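Side-chain contacts in fructokinase (Silicibacter sp., PDB 3C8U), which probably phosphorylates fructose with ATP, as a putative sugar kinase of the P-loop type: residues Q89-A94 and E99-P104; E54-D59 and A118-E123; P41-L46 and V126-G131; Y133-A138 and A146-S151. One frame throughout, in Å; residues are numbered along the deposited sequence.

Contact 1 (Q89-A94 and E99-P104)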
loop_
_atom_site.group_PDB
_atom_site.type_symbol
_atom_site.label_atom_id
_atom_site.label_comp_id
_atom_site.label_asym_id
_atom_site.label_seq_id
_atom_site.Cartn_x
_atom_site.Cartn_y
_atom_site.Cartn_z
ATOM N N GLN A 89 -7.331 8.614 -4.670
ATOM C CA GLN A 89 -7.437 8.552 -6.127
ATOM C C GLN A 89 -6.908 9.846 -6.750
ATOM O O GLN A 89 -6.200 9.816 -7.746
ATOM C CB GLN A 89 -8.872 8.275 -6.581
ATOM C CG GLN A 89 -9.013 8.155 -8.084
ATOM C CD GLN A 89 -10.396 7.679 -8.487
ATOM O OE1 GLN A 89 -10.553 6.685 -9.198
ATOM N NE2 GLN A 89 -11.409 8.378 -8.015
ATOM N N ARG A 90 -7.243 10.969 -6.119
ATOM C CA ARG A 90 -6.824 12.283 -6.600
ATOM C C ARG A 90 -5.307 12.406 -6.560
ATOM O O ARG A 90 -4.692 12.963 -7.458
ATOM C CB ARG A 90 -7.482 13.426 -5.814
ATOM C CG ARG A 90 -8.872 13.763 -6.311
ATOM C CD ARG A 90 -9.457 15.057 -5.699
ATOM N NE ARG A 90 -9.753 14.918 -4.287
ATOM C CZ ARG A 90 -10.910 14.452 -3.844
ATOM N NH1 ARG A 90 -11.842 14.107 -4.726
ATOM N NH2 ARG A 90 -11.128 14.334 -2.540
ATOM N N LEU A 91 -4.704 11.858 -5.513
ATOM C CA LEU A 91 -3.230 11.850 -5.388
ATOM C C LEU A 91 -2.580 11.060 -6.508
ATOM O O LEU A 91 -1.626 11.512 -7.148
ATOM C CB LEU A 91 -2.767 11.291 -4.016
ATOM C CG LEU A 91 -1.284 10.867 -3.957
ATOM C CD1 LEU A 91 -0.332 12.088 -4.137
ATOM C CD2 LEU A 91 -0.984 10.148 -2.688
ATOM N N CYS A 92 -3.110 9.864 -6.733
ATOM C CA CYS A 92 -2.582 8.990 -7.783
ATOM C C CYS A 92 -2.565 9.716 -9.135
ATOM O O CYS A 92 -1.555 9.680 -9.887
ATOM C CB CYS A 92 -3.388 7.695 -7.874
ATOM S SG CYS A 92 -3.114 6.639 -6.426
ATOM N N HIS A 93 -3.656 10.412 -9.405
ATOM C CA HIS A 93 -3.745 11.193 -10.658
ATOM C C HIS A 93 -2.733 12.324 -10.700
ATOM O O HIS A 93 -2.066 12.547 -11.736
ATOM C CB HIS A 93 -5.157 11.655 -10.966
ATOM C CG HIS A 93 -6.041 10.542 -11.447
ATOM N ND1 HIS A 93 -5.778 9.828 -12.603
ATOM C CD2 HIS A 93 -7.172 10.006 -10.925
ATOM C CE1 HIS A 93 -6.708 8.899 -12.764
ATOM N NE2 HIS A 93 -7.563 8.983 -11.763
ATOM N N ALA A 94 -2.581 13.009 -9.567
ATOM C CA ALA A 94 -1.692 14.193 -9.485
ATOM C C ALA A 94 -0.238 13.773 -9.719
ATOM O O ALA A 94 0.541 14.464 -10.376
ATOM C CB ALA A 94 -1.820 14.923 -8.128
ATOM N N GLU A 99 4.623 18.111 -10.969
ATOM C CA GLU A 99 6.059 17.991 -10.703
ATOM C C GLU A 99 6.315 17.625 -9.255
ATOM O O GLU A 99 7.136 16.781 -8.920
ATOM C CB GLU A 99 6.785 19.301 -11.031
ATOM C CG GLU A 99 6.872 19.574 -12.528
ATOM C CD GLU A 99 7.530 18.442 -13.304
ATOM O OE1 GLU A 99 7.958 17.436 -12.691
ATOM O OE2 GLU A 99 7.628 18.565 -14.548
ATOM N N ARG A 100 5.570 18.301 -8.417
ATOM C CA ARG A 100 5.762 18.253 -6.972
ATOM C C ARG A 100 4.420 18.021 -6.309
ATOM O O ARG A 100 3.462 18.738 -6.563
ATOM C CB ARG A 100 6.378 19.576 -6.512
ATOM C CG ARG A 100 7.032 19.573 -5.139
ATOM C CD ARG A 100 7.869 20.851 -4.935
ATOM N NE ARG A 100 9.300 20.571 -4.951
ATOM C CZ ARG A 100 10.122 20.925 -5.933
ATOM N NH1 ARG A 100 9.666 21.597 -6.986
ATOM N NH2 ARG A 100 11.407 20.610 -5.854
ATOM N N VAL A 101 4.363 17.006 -5.468
ATOM C CA VAL A 101 3.115 16.639 -4.803
ATOM C C VAL A 101 3.306 16.342 -3.346
ATOM O O VAL A 101 4.016 15.428 -2.958
ATOM C CB VAL A 101 2.395 15.405 -5.485
ATOM C CG1 VAL A 101 1.014 15.120 -4.817
ATOM C CG2 VAL A 101 2.174 15.627 -7.000
ATOM N N ILE A 102 2.589 17.115 -2.545
ATOM C CA ILE A 102 2.515 16.954 -1.099
ATOM C C ILE A 102 1.448 15.933 -0.725
ATOM O O ILE A 102 0.341 15.911 -1.304
ATOM C CB ILE A 102 2.225 18.304 -0.380
ATOM C CG1 ILE A 102 3.321 19.340 -0.710
ATOM C CG2 ILE A 102 2.080 18.094 1.149
ATOM C CD1 ILE A 102 4.675 18.976 -0.185
ATOM N N TYR A 103 1.774 15.088 0.262
ATOM C CA TYR A 103 0.818 14.064 0.737
ATOM C C TYR A 103 0.989 13.703 2.211
ATOM O O TYR A 103 2.009 14.033 2.813
ATOM C CB TYR A 103 0.898 12.836 -0.191
ATOM C CG TYR A 103 2.155 12.002 -0.042
ATOM C CD1 TYR A 103 3.288 12.275 -0.764
ATOM C CD2 TYR A 103 2.175 10.905 0.810
ATOM C CE1 TYR A 103 4.445 11.511 -0.611
ATOM C CE2 TYR A 103 3.318 10.156 0.976
ATOM C CZ TYR A 103 4.440 10.445 0.259
ATOM O OH TYR A 103 5.555 9.647 0.438
ATOM N N PRO A 104 -0.024 13.055 2.816
ATOM C CA PRO A 104 0.025 12.743 4.237
ATOM C C PRO A 104 0.702 11.442 4.538
ATOM O O PRO A 104 0.810 10.581 3.679
ATOM C CB PRO A 104 -1.442 12.649 4.636
ATOM C CG PRO A 104 -2.200 12.355 3.346
ATOM C CD PRO A 104 -1.348 12.782 2.214
#
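Leu-91 and Ala-94 of helix 85-97 face Val-101 and Tyr-103 of strand 101-107, the two short segments running nearly antiparallel (153° between their directions) with axes 9.6 Å apart. The chain turns back on itself between them, so the last turns of the helix lie over the strand that follows. The side chains that meet are all apolar where they touch, and Leu-91 is at their centre. That side chain reaches across with both methyls: CD1 presses on Val-101 CG1 at 3.4 Å, closer than carbon atoms usually sit, while CD2 rests 4.1 Å from Tyr-103 CB. Leu-91 and Val-101 meet at a slant, one branch against one branch. Val-101 divides its methyls between two neighbours one helical turn apart, for CG2 lies beside the end of the segment, 3.9 Å from Ala-94 O and 4.2 Å from Ala-94 CB. Tyr-103 contributes its CB and little more. With chi1 at 72°, its CG sits between the backbone N and the carbonyl carbon, and this swings the ring away from the helix toward Val-56 and Val-120; in that position Val-101 O lies at the ring edge, in its plane. Leu-91 also touches Val-56, so the same leucine reaches strand 53-57 of the parallel sheet, and Phe-61 packs on it as well. Backbone bonds join Val-101 and Tyr-103 to Val-120 and Ala-118 of the neighbouring strand. The whole is a helix packed on an antiparallel beta hairpin, strands 101-107 and 112-120, appended to the parallel alpha/beta domain.

Contact 2 (E54-D59 and A118-E123)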
loop_
_atom_site.group_PDB
_atom_site.type_symbol
_atom_site.label_atom_id
_atom_site.label_comp_id
_atom_site.label_asym_id
_atom_site.label_seq_id
_atom_site.Cartn_x
_atom_site.Cartn_y
_atom_site.Cartn_z
ATOM N N GLU A 54 10.723 6.268 -5.449
ATOM C CA GLU A 54 10.350 6.422 -4.042
ATOM C C GLU A 54 9.038 5.726 -3.720
ATOM O O GLU A 54 8.198 5.536 -4.588
ATOM C CB GLU A 54 10.285 7.903 -3.688
ATOM C CG GLU A 54 11.663 8.530 -3.629
ATOM C CD GLU A 54 11.650 10.024 -3.434
ATOM O OE1 GLU A 54 11.327 10.478 -2.320
ATOM O OE2 GLU A 54 11.997 10.744 -4.392
ATOM N N VAL A 55 8.890 5.388 -2.453
ATOM C CA VAL A 55 7.711 4.675 -1.966
ATOM C C VAL A 55 6.700 5.670 -1.402
ATOM O O VAL A 55 7.026 6.482 -0.546
ATOM C CB VAL A 55 8.073 3.595 -0.916
ATOM C CG1 VAL A 55 6.790 2.887 -0.442
ATOM C CG2 VAL A 55 9.099 2.573 -1.502
ATOM N N VAL A 56 5.473 5.575 -1.903
ATOM C CA VAL A 56 4.357 6.432 -1.475
ATOM C C VAL A 56 3.298 5.540 -0.798
ATOM O O VAL A 56 2.576 4.786 -1.455
ATOM C CB VAL A 56 3.752 7.211 -2.658
ATOM C CG1 VAL A 56 2.450 8.009 -2.194
ATOM C CG2 VAL A 56 4.811 8.131 -3.322
ATOM N N PRO A 57 3.225 5.565 0.535
ATOM C CA PRO A 57 2.173 4.738 1.135
ATOM C C PRO A 57 0.776 5.327 1.064
ATOM O O PRO A 57 0.592 6.554 1.106
ATOM C CB PRO A 57 2.598 4.666 2.600
ATOM C CG PRO A 57 3.969 5.132 2.630
ATOM C CD PRO A 57 4.130 6.090 1.558
HETATM N N MSE A 58 -0.201 4.433 0.999
HETATM C CA MSE A 58 -1.628 4.820 1.025
HETATM C C MSE A 58 -2.168 5.103 2.426
HETATM O O MSE A 58 -3.211 5.677 2.562
HETATM C CB MSE A 58 -2.524 3.826 0.257
HETATM C CG MSE A 58 -2.939 2.579 0.907
HETATM SE SE MSE A 58 -4.592 1.741 0.076
HETATM C CE MSE A 58 -5.889 2.856 0.819
ATOM N N ASP A 59 -1.400 4.772 3.449
ATOM C CA ASP A 59 -1.901 4.805 4.833
ATOM C C ASP A 59 -2.310 6.204 5.291
ATOM O O ASP A 59 -3.137 6.377 6.197
ATOM C CB ASP A 59 -0.859 4.238 5.826
ATOM C CG ASP A 59 -0.997 2.743 6.032
ATOM O OD1 ASP A 59 -2.027 2.147 5.620
ATOM O OD2 ASP A 59 -0.076 2.160 6.640
ATOM N N ALA A 118 4.847 14.699 3.681
ATOM C CA ALA A 118 5.770 14.172 2.656
ATOM C C ALA A 118 5.567 14.823 1.302
ATOM O O ALA A 118 4.527 15.412 1.018
ATOM C CB ALA A 118 5.636 12.632 2.552
ATOM N N GLU A 119 6.585 14.720 0.465
ATOM C CA GLU A 119 6.542 15.274 -0.896
ATOM C C GLU A 119 7.229 14.373 -1.912
ATOM O O GLU A 119 8.329 13.943 -1.675
ATOM C CB GLU A 119 7.261 16.618 -0.913
ATOM C CG GLU A 119 7.084 17.406 -2.193
ATOM C CD GLU A 119 7.962 18.640 -2.244
ATOM O OE1 GLU A 119 9.189 18.493 -2.263
ATOM O OE2 GLU A 119 7.420 19.754 -2.284
ATOM N N VAL A 120 6.563 14.120 -3.036
ATOM C CA VAL A 120 7.214 13.550 -4.209
ATOM C C VAL A 120 7.628 14.735 -5.063
ATOM O O VAL A 120 6.818 15.553 -5.470
ATOM C CB VAL A 120 6.279 12.659 -5.018
ATOM C CG1 VAL A 120 7.017 12.040 -6.156
ATOM C CG2 VAL A 120 5.661 11.597 -4.086
ATOM N N GLY A 121 8.926 14.793 -5.324
ATOM C CA GLY A 121 9.535 15.868 -6.097
ATOM C C GLY A 121 9.808 15.548 -7.549
ATOM O O GLY A 121 9.748 14.396 -7.979
ATOM N N PRO A 122 10.191 16.579 -8.317
ATOM C CA PRO A 122 10.362 16.462 -9.763
ATOM C C PRO A 122 11.464 15.487 -10.187
ATOM O O PRO A 122 11.436 14.972 -11.293
ATOM C CB PRO A 122 10.641 17.897 -10.232
ATOM C CG PRO A 122 10.641 18.757 -9.020
ATOM C CD PRO A 122 10.458 17.919 -7.786
ATOM N N GLU A 123 12.385 15.214 -9.279
ATOM C CA GLU A 123 13.498 14.271 -9.540
ATOM C C GLU A 123 13.036 12.805 -9.528
ATOM O O GLU A 123 13.680 11.911 -10.075
ATOM C CB GLU A 123 14.622 14.456 -8.531
ATOM C CG GLU A 123 14.325 13.911 -7.159
ATOM C CD GLU A 123 13.517 14.828 -6.260
ATOM O OE1 GLU A 123 13.050 15.933 -6.689
ATOM O OE2 GLU A 123 13.365 14.428 -5.090
HETATM O O HOH W 1 11.015 13.199 -4.267
#
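Glu-54 and Glu-123 bring two carboxylates to within 4.0 Å, measured from Glu-54 OE2 to Glu-123 OE2, and a single water lies between them. The water donates to both acids, at 2.6 Å from Glu-54 OE2 and 2.8 Å from Glu-123 OE2, and accepts the backbone N-H of Gly-121, with its oxygen 2.8 Å from Gly-121 N. Both of its protons and a lone pair are thus in use, and what would be a bare meeting of like charges becomes a bridged one. The proximity may still raise the proton affinity of one of the acids. Glu-54 was modelled in two conformers, so the bridge describes one of them. The two side chains cross at about a right angle, their carboxylate planes 30° apart. Glu-54 reaches out with its chain extended beyond CG, whereas Glu-123 folds back: its CG sits between backbone N and carbonyl carbon (chi1 74°), and a further bend at chi2 turns the acid toward Gly-121 and the water. Deeper in, the contact turns apolar. Val-56 CG2 meets Val-120 CG2 at 3.6 Å, one methyl from each valine, the two side chains again crossing steeply. Behind these, Glu-54 and Val-56 are held by backbone bonds to strand 126-131, and Val-120 ends strand 112-120 of the hairpin. Strand 53-57 is an outermost strand of the parallel sheet, with Val-55 packed on helix 36-48, while Val-56 also touches Ala-127 and Ile-129 of the next strand in.

Contact 3 (P41-L46 and V126-G131)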
loop_
_atom_site.group_PDB
_atom_site.type_symbol
_atom_site.label_atom_id
_atom_site.label_comp_id
_atom_site.label_asym_id
_atom_site.label_seq_id
_atom_site.Cartn_x
_atom_site.Cartn_y
_atom_site.Cartn_z
ATOM N N PRO A 41 13.451 -1.601 -0.788
ATOM C CA PRO A 41 14.584 -2.108 -1.533
ATOM C C PRO A 41 14.367 -2.096 -3.043
ATOM O O PRO A 41 15.307 -1.897 -3.794
ATOM C CB PRO A 41 14.712 -3.549 -1.026
ATOM C CG PRO A 41 14.192 -3.481 0.373
ATOM C CD PRO A 41 12.988 -2.586 0.205
ATOM N N LEU A 42 13.112 -2.259 -3.449
ATOM C CA LEU A 42 12.759 -2.187 -4.875
ATOM C C LEU A 42 12.984 -0.779 -5.402
ATOM O O LEU A 42 13.506 -0.611 -6.493
ATOM C CB LEU A 42 11.312 -2.638 -5.140
ATOM C CG LEU A 42 10.859 -2.466 -6.609
ATOM C CD1 LEU A 42 11.651 -3.375 -7.566
ATOM C CD2 LEU A 42 9.351 -2.673 -6.783
ATOM N N ALA A 43 12.595 0.228 -4.600
ATOM C CA ALA A 43 12.830 1.635 -4.947
ATOM C C ALA A 43 14.320 1.903 -5.137
ATOM O O ALA A 43 14.751 2.607 -6.066
ATOM C CB ALA A 43 12.196 2.631 -3.854
ATOM N N ALA A 44 15.118 1.308 -4.264
ATOM C CA ALA A 44 16.565 1.549 -4.260
ATOM C C ALA A 44 17.207 0.867 -5.488
ATOM O O ALA A 44 18.113 1.388 -6.106
ATOM C CB ALA A 44 17.195 1.035 -2.945
ATOM N N ALA A 45 16.674 -0.295 -5.827
ATOM C CA ALA A 45 17.189 -1.105 -6.937
ATOM C C ALA A 45 16.928 -0.381 -8.246
ATOM O O ALA A 45 17.800 -0.287 -9.108
ATOM C CB ALA A 45 16.559 -2.505 -6.935
ATOM N N LEU A 46 15.743 0.211 -8.344
ATOM C CA LEU A 46 15.339 0.928 -9.582
ATOM C C LEU A 46 16.167 2.218 -9.733
ATOM O O LEU A 46 16.687 2.555 -10.817
ATOM C CB LEU A 46 13.841 1.234 -9.575
ATOM C CG LEU A 46 12.873 0.041 -9.793
ATOM C CD1 LEU A 46 11.473 0.402 -9.299
ATOM C CD2 LEU A 46 12.831 -0.408 -11.263
ATOM N N VAL A 126 9.656 7.470 -10.766
ATOM C CA VAL A 126 8.749 6.358 -10.485
ATOM C C VAL A 126 8.295 6.409 -9.039
ATOM O O VAL A 126 9.111 6.462 -8.135
ATOM C CB VAL A 126 9.441 5.011 -10.730
ATOM C CG1 VAL A 126 8.518 3.821 -10.341
ATOM C CG2 VAL A 126 9.903 4.933 -12.208
ATOM N N ALA A 127 6.981 6.404 -8.858
ATOM C CA ALA A 127 6.370 6.287 -7.539
ATOM C C ALA A 127 5.854 4.870 -7.383
ATOM O O ALA A 127 5.061 4.368 -8.197
ATOM C CB ALA A 127 5.223 7.303 -7.349
ATOM N N ILE A 128 6.366 4.227 -6.343
ATOM C CA ILE A 128 5.918 2.911 -5.947
ATOM C C ILE A 128 4.887 3.171 -4.871
ATOM O O ILE A 128 5.222 3.602 -3.771
ATOM C CB ILE A 128 7.017 2.020 -5.392
ATOM C CG1 ILE A 128 8.110 1.803 -6.440
ATOM C CG2 ILE A 128 6.417 0.682 -4.878
ATOM C CD1 ILE A 128 9.286 1.136 -5.863
ATOM N N ILE A 129 3.637 2.931 -5.243
ATOM C CA ILE A 129 2.487 3.192 -4.375
ATOM C C ILE A 129 2.228 1.873 -3.679
ATOM O O ILE A 129 2.084 0.851 -4.330
ATOM C CB ILE A 129 1.227 3.598 -5.174
ATOM C CG1 ILE A 129 1.502 4.741 -6.158
ATOM C CG2 ILE A 129 0.025 3.923 -4.218
ATOM C CD1 ILE A 129 2.156 5.908 -5.566
ATOM N N GLU A 130 2.232 1.898 -2.349
ATOM C CA GLU A 130 2.062 0.697 -1.565
ATOM C C GLU A 130 0.833 0.794 -0.685
ATOM O O GLU A 130 0.563 1.800 -0.055
ATOM C CB GLU A 130 3.342 0.320 -0.777
ATOM C CG GLU A 130 3.601 1.126 0.443
ATOM C CD GLU A 130 4.750 0.617 1.284
ATOM O OE1 GLU A 130 5.400 -0.369 0.897
ATOM O OE2 GLU A 130 5.031 1.255 2.321
ATOM N N GLY A 131 0.060 -0.279 -0.706
ATOM C CA GLY A 131 -1.159 -0.379 0.139
ATOM C C GLY A 131 -1.835 -1.728 0.103
ATOM O O GLY A 131 -1.439 -2.620 -0.612
#
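Leu-42 is the first residue of helix segment 41-46 to meet Ile-128 of the strand: its CD2 lies 3.9 Å from Ile-128 CD1, the two side chains slanting past one another. Next comes Ala-43, whose small side chain leaves room for Ile-128 CD1 to reach the helix backbone. Ile-128 CD1 stands 3.7 Å from Ala-43 N and 3.8 Å from Ala-43 CB, so one methyl touches both main chain and side chain. A turn after Leu-42, Leu-46 closes the group with CD1 at 4.1 Å from Ile-128 CD1. That single methyl therefore touches three residues of the helix. It gets there because CG1 leaves beside the backbone N and the chain beyond runs straight out (chi2 171°), carrying CD1 toward the helix. The axes run almost antiparallel, at 168°, and 9.6 Å apart. Strand 126-131 lies between strands 53-57 and 23-28, and helix 36-48 crosses over it in the beta-alpha-beta connection that joins those two. Helix 4-14 packs alongside at Leu-46, through Cys-8 and Leu-12, while Val-55 of strand 53-57 touches Ala-43.

Contact 4 (Y133-A138 and A146-S151)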
loop_
_atom_site.group_PDB
_atom_site.type_symbol
_atom_site.label_atom_id
_atom_site.label_comp_id
_atom_site.label_asym_id
_atom_site.label_seq_id
_atom_site.Cartn_x
_atom_site.Cartn_y
_atom_site.Cartn_z
ATOM N N TYR A 133 -5.139 -2.149 -0.777
ATOM C CA TYR A 133 -6.301 -2.141 -1.688
ATOM C C TYR A 133 -6.016 -1.641 -3.093
ATOM O O TYR A 133 -6.855 -0.965 -3.682
ATOM C CB TYR A 133 -7.458 -1.325 -1.073
ATOM C CG TYR A 133 -7.786 -1.802 0.326
ATOM C CD1 TYR A 133 -8.258 -3.094 0.543
ATOM C CD2 TYR A 133 -7.591 -0.986 1.427
ATOM C CE1 TYR A 133 -8.531 -3.549 1.825
ATOM C CE2 TYR A 133 -7.863 -1.438 2.709
ATOM C CZ TYR A 133 -8.332 -2.715 2.901
ATOM O OH TYR A 133 -8.599 -3.161 4.184
ATOM N N LEU A 134 -4.851 -2.023 -3.634
ATOM C CA LEU A 134 -4.403 -1.530 -4.939
ATOM C C LEU A 134 -4.783 -2.414 -6.110
ATOM O O LEU A 134 -4.656 -2.008 -7.269
ATOM C CB LEU A 134 -2.901 -1.253 -4.936
ATOM C CG LEU A 134 -2.416 -0.261 -3.844
ATOM C CD1 LEU A 134 -0.950 0.118 -4.157
ATOM C CD2 LEU A 134 -3.309 1.004 -3.670
ATOM N N LEU A 135 -5.274 -3.603 -5.768
ATOM C CA LEU A 135 -5.686 -4.643 -6.728
ATOM C C LEU A 135 -6.995 -5.263 -6.243
ATOM O O LEU A 135 -7.188 -6.473 -6.190
ATOM C CB LEU A 135 -4.593 -5.709 -6.889
ATOM C CG LEU A 135 -3.346 -5.226 -7.661
ATOM C CD1 LEU A 135 -2.271 -6.302 -7.771
ATOM C CD2 LEU A 135 -3.688 -4.668 -9.053
ATOM N N PHE A 136 -7.866 -4.366 -5.827
ATOM C CA PHE A 136 -9.070 -4.712 -5.056
ATOM C C PHE A 136 -10.362 -4.522 -5.851
ATOM O O PHE A 136 -10.719 -3.421 -6.294
ATOM C CB PHE A 136 -9.052 -3.869 -3.766
ATOM C CG PHE A 136 -10.081 -4.252 -2.755
ATOM C CD1 PHE A 136 -10.052 -5.496 -2.137
ATOM C CD2 PHE A 136 -11.053 -3.334 -2.370
ATOM C CE1 PHE A 136 -10.998 -5.831 -1.176
ATOM C CE2 PHE A 136 -12.021 -3.665 -1.413
ATOM C CZ PHE A 136 -11.999 -4.909 -0.821
ATOM N N ASP A 137 -11.041 -5.646 -6.043
ATOM C CA ASP A 137 -12.221 -5.719 -6.914
ATOM C C ASP A 137 -13.489 -5.296 -6.157
ATOM O O ASP A 137 -14.319 -6.097 -5.717
ATOM C CB ASP A 137 -12.335 -7.110 -7.532
ATOM C CG ASP A 137 -13.330 -7.181 -8.685
ATOM O OD1 ASP A 137 -13.942 -6.176 -9.102
ATOM O OD2 ASP A 137 -13.480 -8.293 -9.195
ATOM N N ALA A 138 -13.565 -3.993 -6.020
ATOM C CA ALA A 138 -14.725 -3.285 -5.439
ATOM C C ALA A 138 -14.924 -1.948 -6.132
ATOM O O ALA A 138 -13.993 -1.406 -6.733
ATOM C CB ALA A 138 -14.521 -3.041 -3.959
ATOM N N ALA A 146 -6.312 0.775 -13.600
ATOM C CA ALA A 146 -6.134 1.456 -14.885
ATOM C C ALA A 146 -5.056 2.506 -14.773
ATOM O O ALA A 146 -4.525 2.974 -15.775
ATOM C CB ALA A 146 -7.424 2.097 -15.344
ATOM N N ILE A 147 -4.756 2.910 -13.539
ATOM C CA ILE A 147 -3.804 4.025 -13.304
ATOM C C ILE A 147 -2.362 3.524 -13.240
ATOM O O ILE A 147 -1.421 4.233 -13.544
ATOM C CB ILE A 147 -4.066 4.757 -11.939
ATOM C CG1 ILE A 147 -5.474 5.323 -11.869
ATOM C CG2 ILE A 147 -3.119 5.954 -11.731
ATOM C CD1 ILE A 147 -5.717 6.040 -10.565
ATOM N N TRP A 148 -2.211 2.296 -12.790
ATOM C CA TRP A 148 -0.892 1.743 -12.557
ATOM C C TRP A 148 -0.187 1.469 -13.888
ATOM O O TRP A 148 -0.810 1.016 -14.848
ATOM C CB TRP A 148 -0.934 0.430 -11.771
ATOM C CG TRP A 148 -1.784 0.390 -10.501
ATOM C CD1 TRP A 148 -2.509 -0.661 -10.064
ATOM C CD2 TRP A 148 -1.993 1.450 -9.553
ATOM N NE1 TRP A 148 -3.151 -0.346 -8.890
ATOM C CE2 TRP A 148 -2.836 0.944 -8.543
ATOM C CE3 TRP A 148 -1.530 2.766 -9.450
ATOM C CZ2 TRP A 148 -3.242 1.711 -7.453
ATOM C CZ3 TRP A 148 -1.929 3.533 -8.360
ATOM C CH2 TRP A 148 -2.774 2.999 -7.372
ATOM N N ASP A 149 1.129 1.693 -13.919
ATOM C CA ASP A 149 1.910 1.312 -15.088
ATOM C C ASP A 149 2.391 -0.113 -14.990
ATOM O O ASP A 149 2.443 -0.844 -15.976
ATOM C CB ASP A 149 3.051 2.305 -15.335
ATOM C CG ASP A 149 2.527 3.686 -15.657
ATOM O OD1 ASP A 149 1.855 3.870 -16.706
ATOM O OD2 ASP A 149 2.809 4.609 -14.879
ATOM N N VAL A 150 2.745 -0.496 -13.768
ATOM C CA VAL A 150 3.135 -1.871 -13.436
ATOM C C VAL A 150 2.516 -2.163 -12.077
ATOM O O VAL A 150 2.446 -1.300 -11.206
ATOM C CB VAL A 150 4.683 -2.102 -13.385
ATOM C CG1 VAL A 150 5.039 -3.571 -13.049
ATOM C CG2 VAL A 150 5.373 -1.643 -14.702
ATOM N N SER A 151 2.019 -3.363 -11.918
ATOM C CA SER A 151 1.458 -3.773 -10.641
ATOM C C SER A 151 2.049 -5.083 -10.157
ATOM O O SER A 151 2.348 -6.026 -10.933
ATOM C CB SER A 151 -0.058 -3.871 -10.730
ATOM O OG SER A 151 -0.424 -5.055 -11.427
#
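The connection between parallel strands 126-131 and 150-154, close to the probable P-loop, is closed on itself where Trp-148 meets Leu-134. The indole NE1 donates to the carbonyl of Leu-134, with NE1 to O at 2.8 Å and an N-H...O angle of 172°, almost straight. The oxygen lies in the ring plane, at the edge of the indole. Seen from the acceptor, the donor stands at a C=O...N angle of 143° and 18° out of the carbonyl plane. The side chain of Leu-134 crosses the indole at about a right angle and sets CD2 3.8 Å from Trp-148 CZ2, so the same residue supplies both the polar and the apolar part of the contact. Leu-135 adds its CD2 near the ring edge, 4.3 Å from Trp-148 CD1; that same methyl is 4.1 Å from Ser-151 OG. Around them, Cys-92 of helix 85-97 and Ala-26 of strand 23-28 pack on the indole. The N-H of Leu-134 bonds to Ser-28 OG, so this residue is held at both N and O. The buried indole N-H is satisfied by a main-chain carbonyl, and a nearly linear in-plane bond should help to fix how the ring is turned within a largely apolar setting.

Overall arrangement
Contacts 3 and 4 belong to the parallel sheet and its buried coverings, contact 3 through apolar side chains, without a hydrogen bond between its segments, and contact 4 with one hydrogen bond enclosed by mostly apolar groups. Contact 1 is buried too, but farther out, about 15 Å from the centre of the chain to its own centre. Contact 2, centred about 8 Å from the centre of contact 1, is only partly buried, and toward its surface end valine packing gives way to acids and water. The hairpin is shared by contacts 1 and 2, whereas contacts 2 and 3 use adjacent strands, 53-57 and 126-131. Helix 85-97 serves contact 1 and also reaches contact 4, where His-93 packs against Ile-147.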